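Local coordinates for periplasmic binding protein (PDB 4N01) that probably binds a solute in the periplasm and presents it to an ABC transporter for uptake, as periplasmic binding proteins do, at residues W46-F50 with N151-P155; A62-S68 with D84-A90; M76-L80 with D171-G176; L165-F169 with P316-V321; I232-I236 with L324-A328. All blocks are in the same frame, centred on the assembly; numbering follows the deposited sequence.

Interaction 1. Residues W46-F50 with N151-P155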
# COMPACT_ATOMS: atom_id res chain seq x y z
N TRP A 46 15.94 15.60 -0.38
CA TRP A 46 14.86 15.17 -1.26
C TRP A 46 13.97 16.36 -1.58
O TRP A 46 14.15 17.43 -1.00
CB TRP A 46 14.05 14.02 -0.63
CG TRP A 46 13.16 14.41 0.53
CD1 TRP A 46 11.82 14.68 0.47
CD2 TRP A 46 13.54 14.54 1.90
NE1 TRP A 46 11.35 14.98 1.73
CE2 TRP A 46 12.38 14.90 2.63
CE3 TRP A 46 14.75 14.38 2.61
CZ2 TRP A 46 12.39 15.10 4.01
CZ3 TRP A 46 14.76 14.59 3.98
CH2 TRP A 46 13.59 14.95 4.67
N SER A 47 13.02 16.17 -2.49
CA SER A 47 12.07 17.21 -2.87
C SER A 47 10.64 16.68 -2.88
O SER A 47 10.42 15.50 -3.18
CB SER A 47 12.38 17.75 -4.28
OG SER A 47 13.65 18.36 -4.33
N GLU A 48 9.68 17.54 -2.58
CA GLU A 48 8.27 17.23 -2.80
C GLU A 48 7.58 18.42 -3.48
O GLU A 48 8.05 19.55 -3.38
CB GLU A 48 7.54 16.89 -1.49
CG GLU A 48 8.21 15.82 -0.63
CD GLU A 48 8.20 14.44 -1.26
OE1 GLU A 48 7.45 14.21 -2.24
OE2 GLU A 48 8.95 13.56 -0.78
N THR A 49 6.47 18.16 -4.16
CA THR A 49 5.72 19.22 -4.83
C THR A 49 4.26 19.18 -4.41
O THR A 49 3.60 18.14 -4.50
CB THR A 49 5.82 19.11 -6.36
OG1 THR A 49 7.19 19.31 -6.75
CG2 THR A 49 4.94 20.16 -7.03
N PHE A 50 3.75 20.31 -3.91
CA PHE A 50 2.36 20.41 -3.48
C PHE A 50 1.73 21.64 -4.11
O PHE A 50 2.22 22.75 -3.90
CB PHE A 50 2.27 20.54 -1.96
CG PHE A 50 2.98 19.45 -1.20
CD1 PHE A 50 2.38 18.23 -0.98
CD2 PHE A 50 4.25 19.67 -0.69
CE1 PHE A 50 3.03 17.23 -0.27
CE2 PHE A 50 4.91 18.69 0.02
CZ PHE A 50 4.30 17.46 0.23
N ASN A 151 9.60 19.07 7.94
CA ASN A 151 10.03 18.39 6.72
C ASN A 151 9.01 17.34 6.30
O ASN A 151 8.60 16.51 7.12
CB ASN A 151 11.39 17.72 6.95
CG ASN A 151 12.52 18.73 7.11
OD1 ASN A 151 12.59 19.71 6.37
ND2 ASN A 151 13.40 18.49 8.08
N ILE A 152 8.59 17.36 5.03
CA ILE A 152 7.60 16.41 4.56
C ILE A 152 8.24 15.46 3.56
O ILE A 152 8.95 15.89 2.65
CB ILE A 152 6.44 17.12 3.84
CG1 ILE A 152 5.80 18.16 4.77
CG2 ILE A 152 5.39 16.11 3.38
CD1 ILE A 152 4.72 19.00 4.11
N TRP A 153 8.00 14.16 3.74
CA TRP A 153 8.54 13.15 2.83
C TRP A 153 7.44 12.20 2.45
O TRP A 153 6.69 11.73 3.31
CB TRP A 153 9.65 12.36 3.51
CG TRP A 153 10.18 11.27 2.64
CD1 TRP A 153 11.03 11.41 1.58
CD2 TRP A 153 9.90 9.87 2.74
NE1 TRP A 153 11.29 10.18 1.02
CE2 TRP A 153 10.61 9.22 1.72
CE3 TRP A 153 9.10 9.10 3.60
CZ2 TRP A 153 10.56 7.84 1.53
CZ3 TRP A 153 9.06 7.72 3.42
CH2 TRP A 153 9.78 7.11 2.39
N ILE A 154 7.34 11.88 1.16
CA ILE A 154 6.32 10.94 0.69
C ILE A 154 6.99 9.84 -0.13
O ILE A 154 7.78 10.15 -1.03
CB ILE A 154 5.29 11.66 -0.21
CG1 ILE A 154 4.57 12.75 0.59
CG2 ILE A 154 4.29 10.66 -0.80
CD1 ILE A 154 3.72 13.66 -0.26
N PRO A 155 6.70 8.57 0.20
CA PRO A 155 7.25 7.47 -0.60
C PRO A 155 6.96 7.67 -2.09
O PRO A 155 5.82 7.98 -2.47
CB PRO A 155 6.52 6.24 -0.06
CG PRO A 155 6.23 6.59 1.40
CD PRO A 155 5.92 8.09 1.36
O HOH W 1 9.69 11.37 -2.23

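Interaction 2. Residues A62-S68 with D84-A90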
# COMPACT_ATOMS: atom_id res chain seq x y z
N ALA A 62 18.65 12.36 12.43
CA ALA A 62 17.33 11.76 12.38
C ALA A 62 16.29 12.67 13.03
O ALA A 62 16.54 13.24 14.09
CB ALA A 62 17.33 10.40 13.05
N PRO A 63 15.11 12.81 12.39
CA PRO A 63 13.99 13.52 13.03
C PRO A 63 13.66 12.87 14.36
O PRO A 63 13.83 11.66 14.50
CB PRO A 63 12.84 13.29 12.04
CG PRO A 63 13.53 13.14 10.70
CD PRO A 63 14.80 12.38 11.02
N THR A 64 13.20 13.65 15.34
CA THR A 64 12.95 13.10 16.67
C THR A 64 11.48 13.18 17.04
O THR A 64 11.06 12.59 18.04
CB THR A 64 13.76 13.84 17.73
OG1 THR A 64 13.29 15.19 17.81
CG2 THR A 64 15.23 13.83 17.37
N HIS A 65 10.72 13.95 16.27
CA HIS A 65 9.28 14.11 16.49
C HIS A 65 8.50 13.89 15.19
O HIS A 65 7.81 14.80 14.71
CB HIS A 65 8.98 15.49 17.05
CG HIS A 65 9.40 15.67 18.47
ND1 HIS A 65 10.72 15.64 18.88
CD2 HIS A 65 8.68 15.86 19.60
CE1 HIS A 65 10.79 15.81 20.18
NE2 HIS A 65 9.56 15.95 20.65
N ALA A 66 8.60 12.69 14.64
CA ALA A 66 8.00 12.39 13.34
C ALA A 66 6.52 12.04 13.48
O ALA A 66 6.13 11.37 14.44
CB ALA A 66 8.74 11.25 12.68
N VAL A 67 5.71 12.50 12.53
CA VAL A 67 4.29 12.19 12.53
C VAL A 67 3.94 11.46 11.25
O VAL A 67 4.28 11.91 10.14
CB VAL A 67 3.41 13.46 12.63
CG1 VAL A 67 1.94 13.12 12.37
CG2 VAL A 67 3.57 14.13 14.01
N SER A 68 3.28 10.32 11.39
CA SER A 68 2.82 9.59 10.22
C SER A 68 1.31 9.80 10.05
O SER A 68 0.54 9.51 10.96
CB SER A 68 3.13 8.10 10.34
OG SER A 68 2.52 7.40 9.27
N ASP A 84 10.70 5.21 18.70
CA ASP A 84 11.26 6.22 19.60
C ASP A 84 11.37 7.61 18.95
O ASP A 84 11.46 8.62 19.66
CB ASP A 84 12.64 5.80 20.12
CG ASP A 84 13.25 6.84 21.05
OD1 ASP A 84 12.61 7.20 22.07
OD2 ASP A 84 14.37 7.33 20.75
N LYS A 85 11.36 7.65 17.62
CA LYS A 85 11.47 8.91 16.90
C LYS A 85 10.10 9.47 16.48
O LYS A 85 10.03 10.50 15.79
CB LYS A 85 12.33 8.73 15.65
CG LYS A 85 13.73 8.17 15.94
CD LYS A 85 14.53 9.13 16.81
CE LYS A 85 15.88 8.54 17.17
NZ LYS A 85 16.99 9.05 16.32
N MSE A 86 9.03 8.79 16.89
CA MSE A 86 7.68 9.12 16.40
C MSE A 86 6.85 9.87 17.43
O MSE A 86 6.66 9.42 18.56
CB MSE A 86 6.98 7.85 15.92
CG MSE A 86 7.74 7.21 14.77
SE MSE A 86 7.12 5.46 14.25
CE MSE A 86 5.36 6.01 13.60
N ALA A 87 6.35 11.04 17.03
CA ALA A 87 5.53 11.85 17.93
C ALA A 87 4.04 11.57 17.77
O ALA A 87 3.23 11.98 18.60
CB ALA A 87 5.81 13.32 17.72
N GLY A 88 3.66 10.89 16.70
CA GLY A 88 2.25 10.59 16.51
C GLY A 88 1.95 9.82 15.25
O GLY A 88 2.71 9.86 14.29
N THR A 89 0.83 9.11 15.26
CA THR A 89 0.32 8.46 14.05
C THR A 89 -1.13 8.85 13.83
O THR A 89 -1.80 9.32 14.76
CB THR A 89 0.37 6.93 14.15
OG1 THR A 89 -0.47 6.50 15.23
CG2 THR A 89 1.80 6.46 14.36
N ALA A 90 -1.63 8.64 12.62
CA ALA A 90 -3.00 9.01 12.30
C ALA A 90 -3.61 8.08 11.27
O ALA A 90 -2.90 7.35 10.56
CB ALA A 90 -3.08 10.44 11.82
O HOH W 2 12.39 11.15 19.75

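Interaction 3. Residues M76-L80 with D171-G176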
# COMPACT_ATOMS: atom_id res chain seq x y z
N MSE A 76 5.71 1.34 7.69
CA MSE A 76 7.06 1.48 7.17
C MSE A 76 8.00 1.94 8.27
O MSE A 76 9.08 1.39 8.45
CB MSE A 76 7.10 2.45 5.99
CG MSE A 76 6.41 1.87 4.77
SE MSE A 76 6.25 3.20 3.36
CE MSE A 76 8.14 3.43 2.97
N MSE A 77 7.57 2.95 9.02
CA MSE A 77 8.42 3.48 10.08
C MSE A 77 8.61 2.49 11.22
O MSE A 77 9.72 2.34 11.74
CB MSE A 77 7.86 4.82 10.59
CG MSE A 77 7.98 5.94 9.56
SE MSE A 77 7.66 7.67 10.40
CE MSE A 77 9.20 7.72 11.59
N LEU A 78 7.55 1.79 11.60
CA LEU A 78 7.66 0.80 12.68
C LEU A 78 8.56 -0.38 12.27
O LEU A 78 9.30 -0.93 13.10
CB LEU A 78 6.28 0.29 13.11
CG LEU A 78 5.36 1.34 13.77
CD1 LEU A 78 3.96 0.79 13.94
CD2 LEU A 78 5.92 1.80 15.12
N GLN A 79 8.51 -0.74 11.00
CA GLN A 79 9.31 -1.85 10.50
C GLN A 79 10.80 -1.53 10.66
O GLN A 79 11.61 -2.42 10.95
CB GLN A 79 8.97 -2.15 9.04
CG GLN A 79 9.70 -3.34 8.42
CD GLN A 79 9.25 -4.66 9.01
OE1 GLN A 79 8.07 -5.03 8.91
NE2 GLN A 79 10.18 -5.38 9.63
N LEU A 80 11.15 -0.26 10.50
CA LEU A 80 12.54 0.18 10.62
C LEU A 80 12.93 0.44 12.08
O LEU A 80 14.03 0.90 12.37
CB LEU A 80 12.80 1.45 9.79
CG LEU A 80 12.67 1.26 8.27
CD1 LEU A 80 13.06 2.54 7.53
CD2 LEU A 80 13.54 0.12 7.82
N ASP A 171 12.20 3.33 -1.43
CA ASP A 171 11.57 4.20 -0.43
C ASP A 171 11.96 3.79 0.99
O ASP A 171 12.22 4.64 1.85
CB ASP A 171 10.04 4.16 -0.52
CG ASP A 171 9.50 4.87 -1.75
OD1 ASP A 171 10.17 5.79 -2.29
OD2 ASP A 171 8.37 4.51 -2.17
N MSE A 172 11.98 2.48 1.24
CA MSE A 172 12.38 2.00 2.56
C MSE A 172 13.83 2.37 2.85
O MSE A 172 14.17 2.76 3.96
CB MSE A 172 12.18 0.49 2.68
CG MSE A 172 10.71 0.10 2.90
SE MSE A 172 10.10 0.62 4.70
CE MSE A 172 10.67 -0.96 5.67
N ILE A 173 14.68 2.26 1.83
CA ILE A 173 16.09 2.63 1.98
C ILE A 173 16.23 4.12 2.28
O ILE A 173 16.98 4.52 3.19
CB ILE A 173 16.91 2.28 0.73
CG1 ILE A 173 16.84 0.77 0.46
CG2 ILE A 173 18.36 2.71 0.90
CD1 ILE A 173 17.56 -0.06 1.51
N LYS A 174 15.50 4.94 1.53
CA LYS A 174 15.51 6.39 1.71
C LYS A 174 15.02 6.78 3.10
O LYS A 174 15.60 7.64 3.77
CB LYS A 174 14.63 7.06 0.65
CG LYS A 174 14.75 8.58 0.61
CD LYS A 174 16.14 9.03 0.14
CE LYS A 174 16.15 10.53 -0.11
NZ LYS A 174 17.46 10.99 -0.62
N LEU A 175 13.92 6.16 3.53
CA LEU A 175 13.39 6.41 4.87
C LEU A 175 14.44 6.05 5.90
O LEU A 175 14.68 6.81 6.86
CB LEU A 175 12.10 5.60 5.10
CG LEU A 175 11.39 5.74 6.45
CD1 LEU A 175 11.02 7.19 6.75
CD2 LEU A 175 10.14 4.87 6.45
N GLY A 176 15.08 4.90 5.69
CA GLY A 176 16.19 4.48 6.53
C GLY A 176 17.30 5.52 6.57
O GLY A 176 17.80 5.84 7.65

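Interaction 4. Residues L165-F169 with P316-V321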
# COMPACT_ATOMS: atom_id res chain seq x y z
N LEU A 165 7.47 -2.78 -7.01
CA LEU A 165 8.05 -3.27 -5.75
C LEU A 165 9.43 -2.67 -5.51
O LEU A 165 9.78 -2.35 -4.37
CB LEU A 165 8.12 -4.79 -5.73
CG LEU A 165 8.64 -5.38 -4.42
CD1 LEU A 165 7.76 -5.00 -3.22
CD2 LEU A 165 8.79 -6.91 -4.51
N GLU A 166 10.22 -2.52 -6.57
CA GLU A 166 11.55 -1.90 -6.44
C GLU A 166 11.45 -0.45 -5.94
O GLU A 166 12.31 0.00 -5.19
CB GLU A 166 12.33 -1.95 -7.76
CG GLU A 166 12.83 -3.34 -8.15
CD GLU A 166 13.86 -3.90 -7.16
OE1 GLU A 166 14.60 -3.11 -6.52
OE2 GLU A 166 13.93 -5.14 -7.03
N THR A 167 10.42 0.27 -6.37
CA THR A 167 10.20 1.63 -5.86
C THR A 167 9.98 1.62 -4.34
O THR A 167 10.51 2.46 -3.62
CB THR A 167 8.97 2.28 -6.52
OG1 THR A 167 9.00 2.02 -7.93
CG2 THR A 167 8.94 3.79 -6.24
N ASN A 168 9.18 0.68 -3.88
CA ASN A 168 8.91 0.48 -2.45
C ASN A 168 10.19 0.14 -1.69
O ASN A 168 10.42 0.63 -0.57
CB ASN A 168 7.86 -0.64 -2.30
CG ASN A 168 7.14 -0.65 -0.95
OD1 ASN A 168 5.97 -1.06 -0.87
ND2 ASN A 168 7.83 -0.24 0.11
N PHE A 169 11.05 -0.68 -2.29
CA PHE A 169 12.34 -1.02 -1.66
C PHE A 169 13.20 0.24 -1.53
O PHE A 169 13.78 0.48 -0.48
CB PHE A 169 13.10 -2.07 -2.48
CG PHE A 169 12.52 -3.46 -2.39
CD1 PHE A 169 11.61 -3.80 -1.40
CD2 PHE A 169 12.92 -4.44 -3.30
CE1 PHE A 169 11.10 -5.09 -1.31
CE2 PHE A 169 12.42 -5.74 -3.22
CZ PHE A 169 11.50 -6.06 -2.22
N PRO A 316 1.49 0.12 -1.38
CA PRO A 316 2.84 0.26 -0.82
C PRO A 316 2.87 0.13 0.71
O PRO A 316 1.94 0.58 1.37
CB PRO A 316 3.24 1.68 -1.22
CG PRO A 316 2.53 1.88 -2.54
CD PRO A 316 1.20 1.20 -2.35
N GLY A 317 3.93 -0.47 1.24
CA GLY A 317 4.04 -0.69 2.67
C GLY A 317 5.10 -1.74 2.95
O GLY A 317 6.12 -1.79 2.27
N VAL A 318 4.86 -2.59 3.94
CA VAL A 318 5.85 -3.58 4.35
C VAL A 318 5.30 -4.99 4.21
O VAL A 318 5.97 -5.95 4.57
CB VAL A 318 6.32 -3.36 5.80
CG1 VAL A 318 6.93 -1.97 5.94
CG2 VAL A 318 5.14 -3.53 6.75
N ARG A 319 4.09 -5.11 3.65
CA ARG A 319 3.43 -6.42 3.63
C ARG A 319 3.51 -7.12 2.29
O ARG A 319 3.03 -8.25 2.16
CB ARG A 319 1.95 -6.27 3.97
CG ARG A 319 1.66 -5.51 5.26
CD ARG A 319 0.19 -5.66 5.56
NE ARG A 319 -0.25 -4.78 6.64
CZ ARG A 319 -1.34 -4.98 7.36
NH1 ARG A 319 -2.09 -6.06 7.16
NH2 ARG A 319 -1.67 -4.12 8.31
N THR A 320 4.09 -6.47 1.28
CA THR A 320 3.92 -6.95 -0.09
C THR A 320 4.41 -8.37 -0.36
O THR A 320 3.66 -9.21 -0.85
CB THR A 320 4.57 -6.02 -1.14
OG1 THR A 320 4.13 -4.67 -0.91
CG2 THR A 320 4.15 -6.44 -2.54
N VAL A 321 5.69 -8.62 -0.07
CA VAL A 321 6.25 -9.93 -0.41
C VAL A 321 5.59 -11.04 0.43
O VAL A 321 5.34 -12.13 -0.08
CB VAL A 321 7.79 -9.93 -0.28
CG1 VAL A 321 8.33 -11.35 -0.39
CG2 VAL A 321 8.38 -9.06 -1.39

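Interaction 5. Residues I232-I236 with L324-A328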
# COMPACT_ATOMS: atom_id res chain seq x y z
N ILE A 232 3.15 -5.41 -8.81
CA ILE A 232 3.56 -6.43 -7.85
C ILE A 232 2.91 -7.79 -8.16
O ILE A 232 3.53 -8.84 -8.01
CB ILE A 232 3.29 -6.01 -6.39
CG1 ILE A 232 1.80 -5.76 -6.15
CG2 ILE A 232 4.09 -4.75 -6.07
CD1 ILE A 232 1.25 -6.42 -4.93
N LEU A 233 1.67 -7.76 -8.65
CA LEU A 233 1.00 -9.00 -9.03
C LEU A 233 1.67 -9.68 -10.23
O LEU A 233 1.69 -10.91 -10.32
CB LEU A 233 -0.51 -8.76 -9.32
CG LEU A 233 -1.33 -8.44 -8.06
CD1 LEU A 233 -2.77 -8.09 -8.45
CD2 LEU A 233 -1.29 -9.62 -7.09
N LYS A 234 2.25 -8.89 -11.12
CA LYS A 234 2.99 -9.46 -12.24
C LYS A 234 4.18 -10.30 -11.77
O LYS A 234 4.61 -11.23 -12.45
CB LYS A 234 3.45 -8.36 -13.21
CG LYS A 234 2.33 -7.84 -14.09
CD LYS A 234 2.82 -6.79 -15.09
CE LYS A 234 1.72 -6.50 -16.12
NZ LYS A 234 2.00 -5.28 -16.94
N LEU A 235 4.71 -9.99 -10.59
CA LEU A 235 5.85 -10.74 -10.05
C LEU A 235 5.54 -12.22 -9.78
O LEU A 235 6.46 -13.05 -9.71
CB LEU A 235 6.38 -10.09 -8.77
CG LEU A 235 6.98 -8.70 -8.91
CD1 LEU A 235 7.31 -8.17 -7.51
CD2 LEU A 235 8.24 -8.70 -9.78
N ILE A 236 4.26 -12.56 -9.59
CA ILE A 236 3.87 -13.94 -9.31
C ILE A 236 2.98 -14.50 -10.41
O ILE A 236 2.16 -15.38 -10.15
CB ILE A 236 3.16 -14.11 -7.95
CG1 ILE A 236 1.94 -13.18 -7.86
CG2 ILE A 236 4.14 -13.85 -6.80
CD1 ILE A 236 1.01 -13.51 -6.65
N LEU A 324 2.36 -11.65 -1.30
CA LEU A 324 2.62 -12.32 -2.58
C LEU A 324 2.90 -13.81 -2.41
O LEU A 324 2.56 -14.62 -3.27
CB LEU A 324 3.79 -11.65 -3.29
CG LEU A 324 3.54 -10.29 -3.96
CD1 LEU A 324 4.85 -9.79 -4.58
CD2 LEU A 324 2.47 -10.38 -5.02
N LYS A 325 3.52 -14.17 -1.29
CA LYS A 325 3.76 -15.58 -0.98
C LYS A 325 2.42 -16.33 -0.89
O LYS A 325 2.24 -17.38 -1.53
CB LYS A 325 4.52 -15.70 0.34
CG LYS A 325 5.00 -17.09 0.67
CD LYS A 325 5.93 -17.04 1.89
CE LYS A 325 6.53 -18.40 2.21
NZ LYS A 325 5.51 -19.40 2.62
N ARG A 326 1.49 -15.79 -0.11
CA ARG A 326 0.18 -16.40 0.06
C ARG A 326 -0.60 -16.44 -1.25
O ARG A 326 -1.23 -17.45 -1.58
CB ARG A 326 -0.62 -15.65 1.13
CG ARG A 326 -1.92 -16.34 1.54
CD ARG A 326 -2.67 -15.52 2.59
NE ARG A 326 -3.49 -14.47 1.99
CZ ARG A 326 -3.26 -13.16 2.11
NH1 ARG A 326 -2.23 -12.72 2.83
NH2 ARG A 326 -4.08 -12.29 1.52
N LEU A 327 -0.55 -15.34 -2.00
CA LEU A 327 -1.31 -15.23 -3.23
C LEU A 327 -0.77 -16.21 -4.26
O LEU A 327 -1.54 -16.83 -4.98
CB LEU A 327 -1.25 -13.80 -3.79
CG LEU A 327 -2.02 -12.73 -3.00
CD1 LEU A 327 -1.73 -11.33 -3.52
CD2 LEU A 327 -3.49 -12.99 -3.10
N ALA A 328 0.55 -16.37 -4.29
CA ALA A 328 1.18 -17.32 -5.21
C ALA A 328 0.72 -18.73 -4.91
O ALA A 328 0.53 -19.55 -5.82
CB ALA A 328 2.70 -17.22 -5.12

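Interaction 1. Residues W46-F50 with N151-P155
The beta hairpin of strands 44-50 and 53-59 packs across the outermost strand, 151-153, of the five-stranded parallel sheet. Trp-46, Glu-48 and Phe-50 reach from one side of the hairpin to Ile-152, Trp-153 and Ile-154. The two strands run almost perpendicular, at 86°. Trp-46 NE1 donates to Ile-152 O at 2.7 Å, nearly straight and in the plane of the indole. Trp-153 comes in at a right angle. Its edge points at the face of the Trp-46 five-membered ring, a T-shaped pair with centroids 4.7 Å apart. With an alanine here in place of Trp-46, Ile-152 O would probably lose this donor and the edge of Trp-153 the ring face it meets. Glu-48 bends at chi2 (-67°), which carries its carboxylate over to the backbone of Ile-154. There OE2 accepts Ile-154 N at 3.0 Å, with the donor above the carboxylate plane. A water lies close to both, 2.7 Å from Glu-48 OE2 and 2.6 Å from Ile-154 O. At the far end Phe-50 CZ touches Ile-152 CG2 at 3.6 Å, and Phe-50 CE1 touches Ile-154 CD1 at 3.6 Å. The backbone of Asn-151 pairs with Asp-126 and Ala-128 of the neighbouring part of the sheet. A hairpin thus covers the edge of the parallel sheet in one alpha/beta lobe of the binding protein.

Interaction 2. Residues A62-S68 with D84-A90
Ala-62 starts the contact, with CB 3.6 Å from Lys-85 NZ. Pro-63 comes next. Its O lies against the aliphatic part of Lys-85, whose CB is 3.5 Å away. The lysine is bent at chi2 (-63°), which brings CD back to the same oxygen. Pro-63 O is buried here and has no hydrogen-bond partner in the model. A water bridges the two segments at Thr-64, donating to Thr-64 O and Asp-84 O. Thr-64 OG1 also bonds to His-65 ND1 in the plane of the imidazole. His-65 CB packs on Ala-87 CB at 3.9 Å. The parallel ladder begins at Ala-66, whose N donates almost straight to Lys-85 O at 2.9 Å. Ala-66 O then takes Ala-87 N at 2.6 Å and, weakly, Gly-88 N at 3.4 Å. The register shifts by one residue here, a beta bulge, and Ala-87 has a helix-like backbone (psi -14°). Val-67 sends its CA hydrogen to Gly-88 O. Ser-68 N donates to that same oxygen at 3.0 Å, and Ser-68 O receives a weak bond from Ala-90 N. Ser-68 OG turns to Thr-73 and Thr-74 in helix 71-79, the helix of this beta-alpha-beta unit. Ala-66 and Met-86, a selenomethionine, face that helix together. The chemistry is mostly backbone to backbone. The bond pattern therefore fixes how these neighbouring strands line up, with the bulge taken up by a single carbonyl that takes one N-H firmly and a second weakly.

Interaction 3. Residues M76-L80 with D171-G176
Two bends in selenomethionine Met-172, at chi2 (-71°) and chi3 (-86°), curl its end round to Met-76 and Leu-80 on helix 71-79. Leu-175 instead sets CG anti to its backbone N (chi1 -180°), and its CD2 reaches the same helix. Met-172 SE lies 3.7 Å from Met-76 CB and is also close to Met-76 CE. Met-76, another selenomethionine, continues past it until CE touches Asp-171 CB at 4.0 Å. The methyl of Met-172 goes further. Its CE sits 3.7 Å from Leu-80 CD2 and 3.8 Å from Gln-79 CG. Leu-80 and Met-172 lie alongside each other, pointing opposite ways. Leu-80 CD1 presses on the backbone of the other helix, 3.6 Å from Gly-176 N. That N is already bonded to Met-172 O within its own helix, and CD1 lies beside this oxygen too. Leu-175 CD2 touches Met-76 CB and Met-77 CG, each at 3.9 Å. The Met-77 chain runs roughly perpendicular to that of Leu-175. The contact joins helices 71-79 and 165-178 of the first lobe. Met-77 also packs on Met-86 of the parallel sheet and Leu-175 on Trp-153, while Trp-188 of the long helix 182-203 touches Gln-79 and Met-172. The Asp-171 carboxylate is engaged apart from this packing, by the backbone N atoms of Glu-156 and Ser-157. No hydrogen bond links the two segments. They are held by shape and by the burial of flexible apolar chains, while Leu-175 N and Gly-176 N are bonded within their own helix.

Interaction 4. Residues L165-F169 with P316-V321
The flat amide of Asn-168 meets Gly-317 through both of its polar atoms, while the Phe-169 ring is met at its edge by Val-321 CG2, 4.4 Å from CZ. One face of that ring lies over Leu-165 O of its own helix. Asn-168 OD1 accepts Gly-317 N at 3.0 Å, nearly straight (166°), with the donor slightly tilted from the amide plane. ND2 returns a more bent bond to Gly-317 O at 3.2 Å, in the carbonyl plane and on a lone pair. With chi1 at -161°, CG lies opposite the backbone N and the amide is carried out to the glycine. An alanine at Asn-168 is likely to leave Gly-317 N and Gly-317 O without these mates, and the turn before helix 320-332 less fixed. Leu-165 adds apolar packing: CD1 lies 3.9 Å from Thr-320 CB, and CD2 lies 3.8 Å from Val-321 CG2. Thr-320 OG1 bonds elsewhere, to Tyr-228. The contact ties the start of helix 165-178 to the loop leading into the C-terminal helix. Gly-317 N and O are thus both satisfied in a buried place by one amide, and the pair of bonds also fixes the way that amide is turned.

Interaction 5. Residues I232-I236 with L324-A328
The backbone bond from Ala-328 N to Leu-324 O, 2.9 Å long and inside helix 320-332, has Ile-236 lying over it. Ile-236 CD1 comes within 3.7 Å of Ala-328 N, and CG2 sits 3.9 Å from Leu-324 O. CG2 also meets Ala-328 CB. The isoleucine sets CG1 between its backbone N and carbonyl carbon (chi1 56°), then runs on extended, which takes CD1 into the angle between Leu-324 and Leu-327. There CD1 is 3.8 Å from Leu-324 CD2 and 3.7 Å from Leu-327 CB. Here residues 232-236, in the last part of helix 228-234 and just beyond, pack on the C-terminal helix of the second alpha/beta lobe. Leu-327 goes on to touch Ile-307 and Val-309 of the four-stranded parallel sheet. Ile-236 and Ala-328 also meet Ile-199 of the long helix 182-203. Leu-324 fills the other half of the contact. Its CD2 lies 3.5 Å from Ile-232 O, which already receives Leu-235 N within its own segment. Ile-232 CD1 adds a looser touch to the same methyl. The other branch, Leu-324 CD1, meets Leu-235 CD1 at 4.2 Å. Leu-233 CD2 meets Leu-327 CD1 at a slant, 4.0 Å away. Beyond these apolar chains, Ile-236 O is bonded to His-332 and Leu-235 O to Gln-200.

Overall arrangement
Interactions 1 and 2 both involve the five-stranded parallel sheet. Interaction 2 pairs two of its strands and is partly exposed, relying on backbone bonds. Interaction 1 is buried and covers an outermost strand with aromatic and carboxylate side chains. Interaction 3 joins two helices of that lobe by apolar packing. It touches interaction 1 through Trp-153 and Leu-175, and interaction 2 through Met-77 and Met-86. Helix 165-178 carries both interactions 3 and 4. Interaction 4, nearest the centre of the chain, adds a buried amide grip. Helix 320-332 then leads to interaction 5, again purely apolar, which lies opposite interaction 2 across that centre, about 32 Å away between centres.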